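Putative lipoprotein (Bacteroides fragilis, PDB 3QNK) is a putative SusD-like outer-membrane lipoprotein that probably binds glycans at the cell surface for uptake, although its own ligand is not established. Local coordinates at residues T498-D503 and K512-Y517. Residues are numbered along the deposited sequence; the frame is centred on the assembly and turned at random.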
# COMPACT_ATOMS: atom_id res chain seq x y z
N THR B 498 16.77 -4.52 -9.19
CA THR B 498 16.04 -3.51 -8.38
C THR B 498 16.49 -3.61 -6.92
O THR B 498 16.62 -4.73 -6.42
CB THR B 498 14.53 -3.72 -8.54
OG1 THR B 498 14.24 -3.51 -9.91
CG2 THR B 498 13.69 -2.75 -7.69
N PRO B 499 16.75 -2.50 -6.18
CA PRO B 499 17.17 -2.66 -4.77
C PRO B 499 16.04 -3.21 -3.91
O PRO B 499 14.86 -2.96 -4.17
CB PRO B 499 17.56 -1.24 -4.32
CG PRO B 499 17.01 -0.33 -5.28
CD PRO B 499 16.63 -1.06 -6.54
N VAL B 500 16.41 -4.02 -2.93
CA VAL B 500 15.46 -4.51 -1.95
C VAL B 500 15.23 -3.29 -1.02
O VAL B 500 16.21 -2.64 -0.64
CB VAL B 500 15.96 -5.78 -1.20
CG1 VAL B 500 15.04 -6.15 -0.04
CG2 VAL B 500 16.13 -6.96 -2.16
N PRO B 501 13.97 -2.93 -0.70
CA PRO B 501 13.74 -1.77 0.19
C PRO B 501 14.54 -1.85 1.50
O PRO B 501 14.61 -2.91 2.11
CB PRO B 501 12.24 -1.84 0.44
CG PRO B 501 11.72 -2.46 -0.78
CD PRO B 501 12.69 -3.53 -1.10
N HIS B 502 15.20 -0.76 1.87
CA HIS B 502 16.08 -0.63 3.03
C HIS B 502 15.49 -1.15 4.33
O HIS B 502 16.18 -1.86 5.07
CB HIS B 502 16.46 0.83 3.23
CG HIS B 502 17.37 1.08 4.40
ND1 HIS B 502 18.72 0.77 4.35
CD2 HIS B 502 17.09 1.61 5.61
CE1 HIS B 502 19.22 1.16 5.50
NE2 HIS B 502 18.27 1.65 6.30
N ASP B 503 14.23 -0.77 4.62
CA ASP B 503 13.57 -1.14 5.87
C ASP B 503 13.41 -2.64 5.98
O ASP B 503 13.44 -3.17 7.09
CB ASP B 503 12.22 -0.42 6.01
CG ASP B 503 12.31 1.04 6.42
OD1 ASP B 503 13.45 1.51 6.71
OD2 ASP B 503 11.25 1.70 6.49
N LYS B 512 19.83 -10.11 2.59
CA LYS B 512 20.95 -9.44 1.93
C LYS B 512 20.47 -8.59 0.74
O LYS B 512 19.57 -8.97 0.00
CB LYS B 512 21.99 -10.46 1.47
CG LYS B 512 22.73 -11.12 2.63
CD LYS B 512 23.94 -11.97 2.17
CE LYS B 512 23.68 -13.05 1.13
NZ LYS B 512 24.74 -14.10 1.15
N GLN B 513 21.07 -7.42 0.61
CA GLN B 513 20.80 -6.45 -0.44
C GLN B 513 21.43 -6.90 -1.74
O GLN B 513 22.37 -7.68 -1.73
CB GLN B 513 21.37 -5.07 -0.01
CG GLN B 513 21.10 -3.89 -0.93
CD GLN B 513 19.63 -3.73 -1.26
OE1 GLN B 513 19.13 -4.29 -2.24
NE2 GLN B 513 18.92 -2.98 -0.44
N ASN B 514 20.92 -6.38 -2.86
CA ASN B 514 21.46 -6.64 -4.17
C ASN B 514 22.75 -5.83 -4.32
O ASN B 514 22.90 -4.80 -3.67
CB ASN B 514 20.44 -6.27 -5.24
CG ASN B 514 19.47 -7.37 -5.52
OD1 ASN B 514 19.78 -8.56 -5.40
ND2 ASN B 514 18.28 -7.00 -5.98
N LEU B 515 23.68 -6.32 -5.14
CA LEU B 515 24.95 -5.68 -5.40
C LEU B 515 24.81 -4.20 -5.86
O LEU B 515 23.97 -3.87 -6.68
CB LEU B 515 25.66 -6.49 -6.47
CG LEU B 515 27.12 -6.22 -6.67
CD1 LEU B 515 27.98 -7.18 -5.84
CD2 LEU B 515 27.45 -6.34 -8.13
N GLY B 516 25.63 -3.34 -5.29
CA GLY B 516 25.66 -1.94 -5.65
C GLY B 516 24.80 -1.00 -4.83
O GLY B 516 24.95 0.21 -4.96
N TYR B 517 23.89 -1.56 -4.01
CA TYR B 517 23.02 -0.77 -3.15
C TYR B 517 23.33 -0.99 -1.66
O TYR B 517 24.13 -1.91 -1.33
CB TYR B 517 21.54 -1.08 -3.44
CG TYR B 517 21.14 -0.98 -4.89
CD1 TYR B 517 20.95 0.25 -5.51
CD2 TYR B 517 20.89 -2.13 -5.64
CE1 TYR B 517 20.56 0.34 -6.84
CE2 TYR B 517 20.49 -2.05 -6.97
CZ TYR B 517 20.32 -0.81 -7.57
OH TYR B 517 19.92 -0.76 -8.88
OXT TYR B 517 22.78 -0.20 -0.83
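Gln513 reaches Val500 with its terminal amide, which pairs with both the N-H and the C=O of that one residue. From CB the chain runs to CG, anti to the backbone N (chi1 -176°), then bends at chi2, bringing Gln513 CD within 3.6 Å of both Val500 N and Val500 O. Gln513 OE1 accepts from Val500 N at 2.8 Å, in the carbonyl plane and on a lone pair, and takes a second bond from the backbone N of Asn514, the next residue. Gln513 NE2 donates to Val500 O at 2.7 Å; the N-H...O angle of 172° makes this bond almost straight. With both bonds closed on a single residue, rotation of the amide should be restrained. The contact ties the very C-terminus of the SusD-family chain, where Asn514 to Tyr517 form a type II beta turn, to the residues leading into helix 502-507, whose N-cap is Pro501. Asn514 ND2 donates to Thr498 O at 2.8 Å and also to Tyr126 O, while its OD1 accepts from Arg146. On Tyr517, Pro499 CB sits 3.7 Å from the ring centroid, 16° off the normal, a CH-pi contact over one face. Pro499 CG and CD continue across that ring, CD lying 3.8 Å from Tyr517 CZ, and beyond it the Tyr517 hydroxyl hydrogen-bonds to Leu497 O.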